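Local atomic coordinates of proteolytically activated form of PPO4 Tyrosinase (Agaricus bisporus var. bisporus H97, PDB entry 4OUA), a protein that catalyses, as a copper-containing oxidase, the o-hydroxylation of monophenols and the oxidation of the resulting o-diphenols to o-quinones, the initial step of melanin synthesis. Residues 3-8 / 97-102; 30-35 / 161-166; 103-108 / 121-126; 109-114 / 152-157. All coordinates share one frame; numbering follows the deposited sequence.

Contact 1 (3-8 / 97-102); sequences LATVGP and YEQILQ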
loop_
_atom_site.group_PDB
_atom_site.type_symbol
_atom_site.label_atom_id
_atom_site.label_comp_id
_atom_site.label_asym_id
_atom_site.label_seq_id
_atom_site.Cartn_x
_atom_site.Cartn_y
_atom_site.Cartn_z
ATOM N N LEU A 3 -9.792 -2.542 -17.099
ATOM C CA LEU A 3 -10.049 -1.650 -15.975
ATOM C C LEU A 3 -8.855 -0.724 -15.772
ATOM O O LEU A 3 -7.958 -1.019 -14.984
ATOM C CB LEU A 3 -10.331 -2.453 -14.702
ATOM C CG LEU A 3 -11.059 -1.764 -13.544
ATOM C CD1 LEU A 3 -10.242 -0.613 -12.971
ATOM C CD2 LEU A 3 -12.435 -1.283 -13.981
ATOM N N ALA A 4 -8.845 0.392 -16.494
ATOM C CA ALA A 4 -7.740 1.342 -16.417
ATOM C C ALA A 4 -7.616 1.943 -15.020
ATOM O O ALA A 4 -8.618 2.178 -14.345
ATOM C CB ALA A 4 -7.918 2.441 -17.451
ATOM N N THR A 5 -6.382 2.187 -14.591
ATOM C CA THR A 5 -6.128 2.784 -13.283
ATOM C C THR A 5 -6.138 4.307 -13.373
ATOM O O THR A 5 -5.111 4.930 -13.637
ATOM C CB THR A 5 -4.780 2.320 -12.696
ATOM O OG1 THR A 5 -4.798 0.899 -12.518
ATOM C CG2 THR A 5 -4.529 2.986 -11.356
ATOM N N VAL A 6 -7.308 4.896 -13.149
ATOM C CA VAL A 6 -7.479 6.340 -13.274
ATOM C C VAL A 6 -7.486 7.037 -11.918
ATOM O O VAL A 6 -7.449 8.266 -11.843
ATOM C CB VAL A 6 -8.783 6.683 -14.014
ATOM C CG1 VAL A 6 -8.691 6.261 -15.473
ATOM C CG2 VAL A 6 -9.969 6.018 -13.329
ATOM N N GLY A 7 -7.537 6.248 -10.850
ATOM C CA GLY A 7 -7.545 6.791 -9.504
ATOM C C GLY A 7 -8.945 7.132 -9.035
ATOM O O GLY A 7 -9.904 7.009 -9.797
ATOM N N PRO A 8 -9.069 7.572 -7.775
ATOM C CA PRO A 8 -10.365 7.899 -7.171
ATOM C C PRO A 8 -11.007 9.134 -7.796
ATOM O O PRO A 8 -10.450 9.717 -8.722
ATOM C CB PRO A 8 -10.011 8.154 -5.702
ATOM C CG PRO A 8 -8.596 8.609 -5.740
ATOM C CD PRO A 8 -7.950 7.826 -6.850
ATOM N N TYR A 97 -6.081 0.248 -6.180
ATOM C CA TYR A 97 -6.726 -0.255 -4.974
ATOM C C TYR A 97 -7.639 0.800 -4.367
ATOM O O TYR A 97 -8.810 0.540 -4.095
ATOM C CB TYR A 97 -5.684 -0.693 -3.947
ATOM C CG TYR A 97 -6.278 -1.318 -2.708
ATOM C CD1 TYR A 97 -6.612 -2.665 -2.680
ATOM C CD2 TYR A 97 -6.503 -0.564 -1.564
ATOM C CE1 TYR A 97 -7.154 -3.244 -1.547
ATOM C CE2 TYR A 97 -7.045 -1.133 -0.427
ATOM C CZ TYR A 97 -7.366 -2.473 -0.423
ATOM O OH TYR A 97 -7.907 -3.038 0.708
ATOM N N GLU A 98 -7.084 1.989 -4.152
ATOM C CA GLU A 98 -7.839 3.120 -3.627
ATOM C C GLU A 98 -9.033 3.440 -4.521
ATOM O O GLU A 98 -10.111 3.784 -4.034
ATOM C CB GLU A 98 -6.934 4.345 -3.496
ATOM C CG GLU A 98 -7.618 5.570 -2.925
ATOM C CD GLU A 98 -6.710 6.785 -2.906
ATOM O OE1 GLU A 98 -6.073 7.073 -3.943
ATOM O OE2 GLU A 98 -6.630 7.450 -1.852
ATOM N N GLN A 99 -8.829 3.323 -5.830
ATOM C CA GLN A 99 -9.892 3.545 -6.804
ATOM C C GLN A 99 -11.025 2.538 -6.625
ATOM O O GLN A 99 -12.175 2.915 -6.392
ATOM C CB GLN A 99 -9.334 3.462 -8.228
ATOM C CG GLN A 99 -10.391 3.473 -9.320
ATOM C CD GLN A 99 -9.809 3.195 -10.693
ATOM O OE1 GLN A 99 -8.658 3.532 -10.970
ATOM N NE2 GLN A 99 -10.600 2.569 -11.556
ATOM N N ILE A 100 -10.689 1.258 -6.734
ATOM C CA ILE A 100 -11.664 0.187 -6.583
ATOM C C ILE A 100 -12.319 0.218 -5.209
ATOM O O ILE A 100 -13.517 -0.038 -5.076
ATOM C CB ILE A 100 -11.019 -1.193 -6.798
ATOM C CG1 ILE A 100 -10.550 -1.338 -8.247
ATOM C CG2 ILE A 100 -11.996 -2.300 -6.439
ATOM C CD1 ILE A 100 -11.657 -1.164 -9.266
ATOM N N LEU A 101 -11.528 0.542 -4.190
ATOM C CA LEU A 101 -12.022 0.570 -2.820
ATOM C C LEU A 101 -13.041 1.686 -2.613
ATOM O O LEU A 101 -13.984 1.539 -1.836
ATOM C CB LEU A 101 -10.863 0.727 -1.836
ATOM C CG LEU A 101 -11.227 0.551 -0.361
ATOM C CD1 LEU A 101 -11.862 -0.812 -0.130
ATOM C CD2 LEU A 101 -9.997 0.722 0.509
ATOM N N GLN A 102 -12.848 2.805 -3.307
ATOM C CA GLN A 102 -13.797 3.909 -3.240
ATOM C C GLN A 102 -15.098 3.539 -3.942
ATOM O O GLN A 102 -16.187 3.842 -3.453
ATOM C CB GLN A 102 -13.215 5.178 -3.866
ATOM C CG GLN A 102 -14.132 6.389 -3.737
ATOM C CD GLN A 102 -13.779 7.508 -4.697
ATOM O OE1 GLN A 102 -13.419 7.263 -5.848
ATOM N NE2 GLN A 102 -13.884 8.745 -4.228
#

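Contact 2 (30-35 / 161-166); sequences LYIRAL and VRNPIL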
loop_
_atom_site.group_PDB
_atom_site.type_symbol
_atom_site.label_atom_id
_atom_site.label_comp_id
_atom_site.label_asym_id
_atom_site.label_seq_id
_atom_site.Cartn_x
_atom_site.Cartn_y
_atom_site.Cartn_z
ATOM N N LEU A 30 -17.150 3.669 6.269
ATOM C CA LEU A 30 -17.122 3.405 4.835
ATOM C C LEU A 30 -15.993 2.451 4.474
ATOM O O LEU A 30 -16.127 1.631 3.567
ATOM C CB LEU A 30 -16.978 4.710 4.047
ATOM C CG LEU A 30 -18.222 5.596 3.964
ATOM C CD1 LEU A 30 -17.944 6.840 3.131
ATOM C CD2 LEU A 30 -19.396 4.814 3.391
ATOM N N TYR A 31 -14.883 2.559 5.195
ATOM C CA TYR A 31 -13.718 1.723 4.937
ATOM C C TYR A 31 -13.975 0.278 5.364
ATOM O O TYR A 31 -13.628 -0.660 4.649
ATOM C CB TYR A 31 -12.487 2.284 5.654
ATOM C CG TYR A 31 -11.186 1.652 5.217
ATOM C CD1 TYR A 31 -10.562 2.048 4.041
ATOM C CD2 TYR A 31 -10.581 0.660 5.978
ATOM C CE1 TYR A 31 -9.372 1.474 3.634
ATOM C CE2 TYR A 31 -9.391 0.078 5.579
ATOM C CZ TYR A 31 -8.791 0.491 4.406
ATOM O OH TYR A 31 -7.608 -0.083 4.001
ATOM N N ILE A 32 -14.588 0.108 6.532
ATOM C CA ILE A 32 -14.908 -1.219 7.048
ATOM C C ILE A 32 -15.956 -1.915 6.185
ATOM O O ILE A 32 -15.902 -3.129 5.979
ATOM C CB ILE A 32 -15.418 -1.154 8.498
ATOM C CG1 ILE A 32 -14.373 -0.501 9.407
ATOM C CG2 ILE A 32 -15.775 -2.544 9.001
ATOM C CD1 ILE A 32 -13.064 -1.254 9.477
ATOM N N ARG A 33 -16.912 -1.141 5.683
ATOM C CA ARG A 33 -17.952 -1.683 4.817
ATOM C C ARG A 33 -17.399 -2.041 3.441
ATOM O O ARG A 33 -17.637 -3.137 2.934
ATOM C CB ARG A 33 -19.106 -0.690 4.673
ATOM C CG ARG A 33 -19.917 -0.479 5.941
ATOM C CD ARG A 33 -20.538 -1.779 6.425
ATOM N NE ARG A 33 -21.630 -1.547 7.368
ATOM C CZ ARG A 33 -22.294 -2.512 7.998
ATOM N NH1 ARG A 33 -21.977 -3.784 7.794
ATOM N NH2 ARG A 33 -23.275 -2.205 8.837
ATOM N N ALA A 34 -16.661 -1.110 2.842
ATOM C CA ALA A 34 -16.147 -1.291 1.489
ATOM C C ALA A 34 -15.083 -2.378 1.436
ATOM O O ALA A 34 -15.004 -3.134 0.467
ATOM C CB ALA A 34 -15.592 0.018 0.953
ATOM N N LEU A 35 -14.265 -2.454 2.481
ATOM C CA LEU A 35 -13.211 -3.459 2.548
ATOM C C LEU A 35 -13.803 -4.860 2.685
ATOM O O LEU A 35 -13.322 -5.813 2.069
ATOM C CB LEU A 35 -12.263 -3.162 3.711
ATOM C CG LEU A 35 -11.067 -4.100 3.865
ATOM C CD1 LEU A 35 -10.262 -4.157 2.578
ATOM C CD2 LEU A 35 -10.198 -3.651 5.023
ATOM N N VAL A 161 -19.232 -4.606 14.030
ATOM C CA VAL A 161 -19.098 -5.704 13.082
ATOM C C VAL A 161 -17.672 -6.235 13.105
ATOM O O VAL A 161 -16.771 -5.577 13.625
ATOM C CB VAL A 161 -19.461 -5.265 11.653
ATOM C CG1 VAL A 161 -20.859 -4.677 11.623
ATOM C CG2 VAL A 161 -18.447 -4.258 11.137
ATOM N N ARG A 162 -17.467 -7.423 12.546
ATOM C CA ARG A 162 -16.143 -8.035 12.548
ATOM C C ARG A 162 -15.160 -7.206 11.727
ATOM O O ARG A 162 -15.525 -6.609 10.713
ATOM C CB ARG A 162 -16.206 -9.473 12.028
ATOM C CG ARG A 162 -16.656 -9.623 10.583
ATOM C CD ARG A 162 -16.825 -11.099 10.236
ATOM N NE ARG A 162 -17.065 -11.328 8.814
ATOM C CZ ARG A 162 -18.219 -11.083 8.204
ATOM N NH1 ARG A 162 -19.240 -10.587 8.889
ATOM N NH2 ARG A 162 -18.352 -11.324 6.906
ATOM N N ASN A 163 -13.913 -7.172 12.185
ATOM C CA ASN A 163 -12.884 -6.336 11.580
ATOM C C ASN A 163 -12.244 -6.990 10.360
ATOM O O ASN A 163 -11.551 -8.000 10.485
ATOM C CB ASN A 163 -11.809 -6.003 12.614
ATOM C CG ASN A 163 -10.924 -4.851 12.186
ATOM O OD1 ASN A 163 -10.935 -4.439 11.024
ATOM N ND2 ASN A 163 -10.148 -4.322 13.125
ATOM N N PRO A 164 -12.472 -6.410 9.172
ATOM C CA PRO A 164 -11.898 -6.920 7.925
ATOM C C PRO A 164 -10.444 -6.491 7.736
ATOM O O PRO A 164 -9.783 -6.948 6.805
ATOM C CB PRO A 164 -12.793 -6.298 6.853
ATOM C CG PRO A 164 -13.230 -5.008 7.456
ATOM C CD PRO A 164 -13.362 -5.258 8.939
ATOM N N ILE A 165 -9.961 -5.624 8.618
ATOM C CA ILE A 165 -8.603 -5.100 8.517
ATOM C C ILE A 165 -7.568 -6.087 9.054
ATOM O O ILE A 165 -6.417 -6.088 8.617
ATOM C CB ILE A 165 -8.465 -3.760 9.271
ATOM C CG1 ILE A 165 -9.434 -2.726 8.695
ATOM C CG2 ILE A 165 -7.039 -3.246 9.200
ATOM C CD1 ILE A 165 -9.327 -1.363 9.340
ATOM N N LEU A 166 -7.981 -6.928 9.997
ATOM C CA LEU A 166 -7.070 -7.887 10.612
ATOM C C LEU A 166 -6.549 -8.924 9.620
ATOM O O LEU A 166 -5.352 -9.203 9.573
ATOM C CB LEU A 166 -7.752 -8.597 11.784
ATOM C CG LEU A 166 -8.067 -7.748 13.017
ATOM C CD1 LEU A 166 -8.541 -8.627 14.161
ATOM C CD2 LEU A 166 -6.858 -6.930 13.437
#

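Contact 3 (103-108 / 121-126); sequences EAAKGI and QAAEDL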
loop_
_atom_site.group_PDB
_atom_site.type_symbol
_atom_site.label_atom_id
_atom_site.label_comp_id
_atom_site.label_asym_id
_atom_site.label_seq_id
_atom_site.Cartn_x
_atom_site.Cartn_y
_atom_site.Cartn_z
ATOM N N GLU A 103 -14.970 2.887 -5.094
ATOM C CA GLU A 103 -16.122 2.493 -5.896
ATOM C C GLU A 103 -17.089 1.651 -5.075
ATOM O O GLU A 103 -18.305 1.795 -5.186
ATOM C CB GLU A 103 -15.671 1.726 -7.140
ATOM C CG GLU A 103 -16.762 1.527 -8.181
ATOM C CD GLU A 103 -16.233 0.928 -9.473
ATOM O OE1 GLU A 103 -16.665 1.375 -10.557
ATOM O OE2 GLU A 103 -15.386 0.010 -9.406
ATOM N N ALA A 104 -16.538 0.776 -4.242
ATOM C CA ALA A 104 -17.349 -0.028 -3.340
ATOM C C ALA A 104 -17.967 0.855 -2.261
ATOM O O ALA A 104 -19.091 0.619 -1.819
ATOM C CB ALA A 104 -16.512 -1.134 -2.713
ATOM N N ALA A 105 -17.223 1.879 -1.850
ATOM C CA ALA A 105 -17.670 2.782 -0.796
ATOM C C ALA A 105 -18.815 3.671 -1.269
ATOM O O ALA A 105 -19.600 4.167 -0.463
ATOM C CB ALA A 105 -16.510 3.633 -0.303
ATOM N N LYS A 106 -18.906 3.871 -2.581
ATOM C CA LYS A 106 -20.001 4.645 -3.157
ATOM C C LYS A 106 -21.316 3.886 -3.038
ATOM O O LYS A 106 -22.338 4.450 -2.648
ATOM C CB LYS A 106 -19.716 4.981 -4.621
ATOM C CG LYS A 106 -18.661 6.051 -4.822
ATOM C CD LYS A 106 -18.426 6.316 -6.298
ATOM C CE LYS A 106 -17.442 7.455 -6.507
ATOM N NZ LYS A 106 -17.164 7.684 -7.950
ATOM N N GLY A 107 -21.282 2.602 -3.384
ATOM C CA GLY A 107 -22.448 1.750 -3.263
ATOM C C GLY A 107 -22.853 1.597 -1.812
ATOM O O GLY A 107 -24.032 1.437 -1.496
ATOM N N ILE A 108 -21.865 1.648 -0.926
ATOM C CA ILE A 108 -22.121 1.581 0.506
ATOM C C ILE A 108 -22.868 2.821 0.979
ATOM O O ILE A 108 -23.806 2.729 1.771
ATOM C CB ILE A 108 -20.814 1.443 1.308
ATOM C CG1 ILE A 108 -20.108 0.131 0.956
ATOM C CG2 ILE A 108 -21.096 1.520 2.800
ATOM C CD1 ILE A 108 -20.944 -1.102 1.214
ATOM N N GLN A 121 -20.698 12.201 0.130
ATOM C CA GLN A 121 -19.549 13.097 0.077
ATOM C C GLN A 121 -18.332 12.470 0.746
ATOM O O GLN A 121 -17.203 12.641 0.287
ATOM C CB GLN A 121 -19.878 14.436 0.740
ATOM C CG GLN A 121 -18.741 15.442 0.694
ATOM C CD GLN A 121 -18.377 15.840 -0.723
ATOM O OE1 GLN A 121 -19.114 16.570 -1.383
ATOM N NE2 GLN A 121 -17.235 15.356 -1.199
ATOM N N ALA A 122 -18.571 11.744 1.835
ATOM C CA ALA A 122 -17.500 11.070 2.558
ATOM C C ALA A 122 -16.830 10.023 1.677
ATOM O O ALA A 122 -15.612 9.856 1.711
ATOM C CB ALA A 122 -18.037 10.432 3.832
ATOM N N ALA A 123 -17.637 9.320 0.888
ATOM C CA ALA A 123 -17.118 8.331 -0.048
ATOM C C ALA A 123 -16.283 9.015 -1.120
ATOM O O ALA A 123 -15.267 8.484 -1.570
ATOM C CB ALA A 123 -18.257 7.542 -0.677
ATOM N N GLU A 124 -16.721 10.204 -1.522
ATOM C CA GLU A 124 -16.007 11.000 -2.513
ATOM C C GLU A 124 -14.647 11.453 -1.989
ATOM O O GLU A 124 -13.684 11.555 -2.748
ATOM C CB GLU A 124 -16.841 12.213 -2.922
ATOM C CG GLU A 124 -18.086 11.867 -3.717
ATOM C CD GLU A 124 -17.762 11.366 -5.111
ATOM O OE1 GLU A 124 -16.727 11.789 -5.668
ATOM O OE2 GLU A 124 -18.542 10.548 -5.647
ATOM N N ASP A 125 -14.576 11.723 -0.689
ATOM C CA ASP A 125 -13.338 12.179 -0.065
ATOM C C ASP A 125 -12.492 11.010 0.427
ATOM O O ASP A 125 -11.345 11.196 0.832
ATOM C CB ASP A 125 -13.635 13.121 1.104
ATOM C CG ASP A 125 -14.405 14.354 0.682
ATOM O OD1 ASP A 125 -14.367 14.700 -0.518
ATOM O OD2 ASP A 125 -15.046 14.981 1.553
ATOM N N LEU A 126 -13.062 9.810 0.393
ATOM C CA LEU A 126 -12.388 8.633 0.928
ATOM C C LEU A 126 -11.097 8.313 0.179
ATOM O O LEU A 126 -11.084 8.207 -1.047
ATOM C CB LEU A 126 -13.318 7.420 0.893
ATOM C CG LEU A 126 -12.722 6.140 1.481
ATOM C CD1 LEU A 126 -12.287 6.369 2.920
ATOM C CD2 LEU A 126 -13.712 4.992 1.394
#

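Contact 4 (109-114 / 152-157); sequences AKKFTV and TNYDGT. With TEW (6-tungstotellurate(VI)), chain G.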
loop_
_atom_site.group_PDB
_atom_site.type_symbol
_atom_site.label_atom_id
_atom_site.label_comp_id
_atom_site.label_asym_id
_atom_site.label_seq_id
_atom_site.Cartn_x
_atom_site.Cartn_y
_atom_site.Cartn_z
ATOM N N ALA A 109 -22.450 3.979 0.476
ATOM C CA ALA A 109 -23.017 5.259 0.891
ATOM C C ALA A 109 -24.465 5.425 0.441
ATOM O O ALA A 109 -25.155 6.345 0.881
ATOM C CB ALA A 109 -22.170 6.401 0.357
ATOM N N LYS A 110 -24.919 4.537 -0.439
ATOM C CA LYS A 110 -26.291 4.579 -0.934
ATOM C C LYS A 110 -27.216 3.726 -0.074
ATOM O O LYS A 110 -28.437 3.847 -0.154
ATOM C CB LYS A 110 -26.355 4.113 -2.390
ATOM C CG LYS A 110 -25.469 4.911 -3.329
ATOM C CD LYS A 110 -25.688 6.406 -3.151
ATOM C CE LYS A 110 -24.665 7.215 -3.934
ATOM N NZ LYS A 110 -24.795 8.674 -3.664
ATOM N N LYS A 111 -26.629 2.863 0.748
ATOM C CA LYS A 111 -27.404 1.990 1.623
ATOM C C LYS A 111 -27.831 2.714 2.895
ATOM O O LYS A 111 -28.718 2.254 3.613
ATOM C CB LYS A 111 -26.601 0.738 1.983
ATOM C CG LYS A 111 -26.238 -0.135 0.796
ATOM C CD LYS A 111 -25.542 -1.410 1.248
ATOM C CE LYS A 111 -25.094 -2.244 0.060
ATOM N NZ LYS A 111 -24.139 -1.497 -0.806
ATOM N N PHE A 112 -27.192 3.844 3.175
ATOM C CA PHE A 112 -27.547 4.640 4.342
ATOM C C PHE A 112 -28.918 5.274 4.146
ATOM O O PHE A 112 -29.232 5.776 3.067
ATOM C CB PHE A 112 -26.491 5.712 4.611
ATOM C CG PHE A 112 -25.206 5.169 5.167
ATOM C CD1 PHE A 112 -24.179 4.778 4.323
ATOM C CD2 PHE A 112 -25.024 5.047 6.534
ATOM C CE1 PHE A 112 -22.995 4.276 4.832
ATOM C CE2 PHE A 112 -23.843 4.545 7.049
ATOM C CZ PHE A 112 -22.826 4.160 6.196
ATOM N N THR A 113 -29.733 5.242 5.195
ATOM C CA THR A 113 -31.094 5.759 5.126
ATOM C C THR A 113 -31.146 7.236 5.500
ATOM O O THR A 113 -32.071 7.954 5.120
ATOM C CB THR A 113 -32.039 4.973 6.050
ATOM O OG1 THR A 113 -31.899 3.570 5.796
ATOM C CG2 THR A 113 -33.482 5.390 5.816
ATOM N N VAL A 114 -30.143 7.683 6.246
ATOM C CA VAL A 114 -30.073 9.072 6.679
ATOM C C VAL A 114 -28.723 9.686 6.333
ATOM O O VAL A 114 -27.707 8.991 6.290
ATOM C CB VAL A 114 -30.317 9.197 8.192
ATOM C CG1 VAL A 114 -31.767 8.877 8.523
ATOM C CG2 VAL A 114 -29.376 8.280 8.956
ATOM N N THR A 152 -20.911 3.107 12.191
ATOM C CA THR A 152 -22.269 3.629 12.159
ATOM C C THR A 152 -23.119 2.801 11.204
ATOM O O THR A 152 -22.736 2.576 10.054
ATOM C CB THR A 152 -22.301 5.108 11.733
ATOM O OG1 THR A 152 -21.663 5.908 12.737
ATOM C CG2 THR A 152 -23.734 5.581 11.555
ATOM N N ASN A 153 -24.266 2.338 11.687
ATOM C CA ASN A 153 -25.152 1.521 10.873
ATOM C C ASN A 153 -25.888 2.362 9.835
ATOM O O ASN A 153 -25.874 3.592 9.898
ATOM C CB ASN A 153 -26.149 0.774 11.753
ATOM C CG ASN A 153 -26.505 -0.585 11.194
ATOM O OD1 ASN A 153 -26.255 -0.870 10.022
ATOM N ND2 ASN A 153 -27.090 -1.435 12.030
ATOM N N TYR A 154 -26.537 1.694 8.885
ATOM C CA TYR A 154 -27.182 2.382 7.771
ATOM C C TYR A 154 -28.384 3.218 8.209
ATOM O O TYR A 154 -28.953 3.962 7.411
ATOM C CB TYR A 154 -27.613 1.374 6.705
ATOM C CG TYR A 154 -26.470 0.574 6.125
ATOM C CD1 TYR A 154 -25.582 1.148 5.224
ATOM C CD2 TYR A 154 -26.281 -0.757 6.474
ATOM C CE1 TYR A 154 -24.534 0.419 4.689
ATOM C CE2 TYR A 154 -25.237 -1.492 5.944
ATOM C CZ TYR A 154 -24.366 -0.900 5.052
ATOM O OH TYR A 154 -23.325 -1.627 4.521
ATOM N N ASP A 155 -28.764 3.096 9.475
ATOM C CA ASP A 155 -29.861 3.887 10.020
ATOM C C ASP A 155 -29.342 5.007 10.917
ATOM O O ASP A 155 -30.093 5.897 11.312
ATOM C CB ASP A 155 -30.837 2.994 10.793
ATOM C CG ASP A 155 -30.133 2.026 11.724
ATOM O OD1 ASP A 155 -29.030 2.354 12.208
ATOM O OD2 ASP A 155 -30.685 0.932 11.972
ATOM N N GLY A 156 -28.052 4.958 11.233
ATOM C CA GLY A 156 -27.426 5.986 12.047
ATOM C C GLY A 156 -26.968 5.482 13.402
ATOM O O GLY A 156 -26.140 6.112 14.062
ATOM N N THR A 157 -27.512 4.344 13.822
ATOM C CA THR A 157 -27.150 3.750 15.103
ATOM C C THR A 157 -25.749 3.152 15.044
ATOM O O THR A 157 -25.284 2.741 13.981
ATOM C CB THR A 157 -28.152 2.658 15.524
ATOM O OG1 THR A 157 -28.157 1.605 14.553
ATOM C CG2 THR A 157 -29.552 3.238 15.639
HETATM O O1 TEW G . -29.189 14.655 7.843
HETATM O O2 TEW G . -31.575 15.467 7.264
HETATM O O3 TEW G . -29.588 17.037 8.703
HETATM O O4 TEW G . -31.448 13.783 9.134
HETATM O O5 TEW G . -31.937 16.468 9.965
HETATM O O6 TEW G . -29.670 15.101 10.685
HETATM O O7 TEW G . -29.189 16.528 6.056
HETATM O O8 TEW G . -27.074 15.951 9.312
HETATM O O9 TEW G . -27.299 18.127 7.624
HETATM O O10 TEW G . -26.863 15.581 6.582
HETATM O O11 TEW G . -31.138 15.020 4.566
HETATM O O12 TEW G . -28.743 14.173 5.002
HETATM O O13 TEW G . -30.903 13.091 6.325
HETATM O O14 TEW G . -33.286 13.720 5.846
HETATM O O15 TEW G . -34.051 14.352 8.399
HETATM O O16 TEW G . -32.974 11.864 7.946
HETATM O O17 TEW G . -28.712 16.098 3.356
HETATM O O18 TEW G . -26.172 15.012 3.949
HETATM O O19 TEW G . -26.867 17.584 4.631
HETATM O O20 TEW G . -30.533 12.805 3.446
HETATM O O21 TEW G . -28.442 13.638 2.108
HETATM O O22 TEW G . -30.738 15.087 1.728
HETATM O O23 TEW G . -33.174 13.475 3.155
HETATM O O31 TEW G . -32.488 11.288 4.689
HETATM TE TE1 TEW G . -30.117 14.839 6.175
HETATM W W1 TEW G . -30.632 15.527 9.329
HETATM W W2 TEW G . -27.902 16.535 7.895
HETATM W W3 TEW G . -32.717 13.553 7.662
HETATM W W4 TEW G . -27.367 15.931 4.774
HETATM W W5 TEW G . -29.694 14.483 2.949
HETATM W W6 TEW G . -32.157 12.966 4.475
#

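Contact 1 (3-8 / 97-102)
Gln99 OE1 is gripped by two backbone amides of the N-terminal loop, Val6 N and Gly7 N, each at 2.9 Å. The glutamine sits on helix 86-109 of the central tyrosinase domain, which also carries the copper ligand His90; the start of the chain lies across it. CG is anti to the backbone N (chi1 171°) and the rest of the chain is extended, which carries the amide out from the helix into the curl of the loop. Both donors come from the same face of that amide, Gly7 N standing 43° out of its plane. Gln99 NE2 makes a weak hydrogen bond to Ala4 O at 3.4 Å, and Leu3 meets the glutamine tip to tip. Two N-H groups at OE1 and a carbonyl near NE2 are consistent with this way round for the amide. Gly7 takes backbone angles at which a side chain would jam against the carbonyl of Val6. Beyond it, Pro8 packs between two polar side chains with other partners: Glu98, bound to Arg15 and Gln128 N, and Gln102, bound to Ala123 O and Thr9 N. Pro8 CG lies 3.5 Å from Glu98 OE1, and Pro8 CB 3.5 Å from Gln102 OE1.

Contact 2 (30-35 / 161-166)
Ile32 spreads both of its branches against the chain that leaves strand 158-162, and the dense part of the contact is built round it. With CG2 anti to the backbone N and CG1 anti to the carbonyl carbon (chi1 -58°), the two branches go to different partners. Ile32 CG2 lies 3.6 Å from Pro164 CD, while its CD1 reaches Ile165 CD1 at 3.7 Å; both pairs cross at about a right angle. One turn further along helix 25-39, Leu35 extends the apolar surface, with CD2 3.9 Å from Ile165 CG1 and CG resting on Pro164 CB. Tyr31 closes another flank, the edge of its ring turned to Ile165 CD1. Asn163 shapes the 161-166 chain: its OD1 accepts from Ile165 N at 2.9 Å in an Asx turn, and ND2 is bound to the carbonyls of Glu142 and Leu146. Toward solvent the packing thins. Val161 still touches Ile32 CG2 through its CG2, at 3.8 Å, but its CG1 comes obliquely to the Arg33 guanidinium, NH1 4.1 Å away. An alanine at Ile32 would probably open a gap between the helix and the Pro164-Ile165 corner, leaving Val161 CG2 and Pro164 CD without the methyl they rest on and Ile165 CD1 with Tyr31 alone of its partners across the contact. With aliphatic groups doing nearly all the touching, helix and strand end are joined by apolar burial.

Contact 3 (103-108 / 121-126)
Ala105 and Ala123 face each other where helix 86-109 and helix 116-125 run side by side, and their small side chains make the heart of the contact. The methyl of Ala123 rests on the opposing backbone, its CB 3.6 Å from Ala105 O, while the Ala105 methyl meets Leu126, CB to CD2, at 3.5 Å. In Leu126, CG anti to its backbone N (chi1 -178°) heads the branch whose CD2 touches the alanine. On the outer side the aliphatic end of Lys106 crosses Glu124, CE lying 3.4 Å from OE2. The charged pair itself is long, NZ to OE2 3.9 Å, and the position of Lys106 NZ is less certain, so electrostatic attraction is at most a modest addition. In the next shell, Glu124 O accepts a hydrogen bond from Arg127 NH1. Leu30 of helix 25-39 packs on Ala122 and Ala123. The axes of the two short helical segments approach to 8.8 Å at 174° between their directions, the CA atoms of Lys106 and Ala123 being nearest. Two consecutive helices, nearly antiparallel, joined by a short loop and meeting through alanines, form a helical hairpin within the central tyrosinase domain.

Contact 4 (109-114 / 152-157)
Thr152 O lies at the edge of the Phe112 ring, 3.8 Å from CE2, where strand 148-152 enters the type I beta turn from Asn153 to Gly156 that links it to strand 158-162. Asn153 O accepts from Gly156 N and lies 3.6 Å from Phe112 CE2, oblique to the ring. Tyr154 points its edge at the Phe112 face, CD1 3.9 Å above the ring centre and the planes at 59°, while Lys111 lies alongside, pointing the same way. Tyr154 O accepts a nearly straight bond from Thr113 N (2.7 Å, 171°). An alanine at Phe112 would probably leave the Tyr154 edge without its ring face and open a gap beside the stacked Trp119. Asp155 O meets Val114 CG2 at 3.4 Å; Val114 CG1, anti to the carbonyl carbon (chi1 -69°), comes 3.3 Å from O16 of the bound 6-tungstotellurate. Gly156 has a positive phi, at which a CB would collide with Asp155 O. Asp155 OD1 accepts from Thr157 N, an Asx turn, and from Thr157 OG1 at 2.6 Å.

In the fold
Helix 86-109 joins contacts 1 and 3, whose centres are 12 Å apart, and the following loop enters contact 4. Helix 25-39 of contact 2 packs against all three: Tyr31 and Leu35 meet Leu101 and Tyr97 of contact 1, Leu30 and Arg33 touch contact 3, and Arg33 lies beside Tyr154 of contact 4. Contact 2 closes the chain loop that holds contacts 3 and 4. The copper site is nearest contacts 1 and 2: the side chains of Glu98 and Tyr31 are each about 11 Å from that of His282, and that of Thr5 about 11 Å from that of His90. Contact 4, its centre 24 Å from that of contact 1, borders the 6-tungstotellurate through Thr113 and Val114.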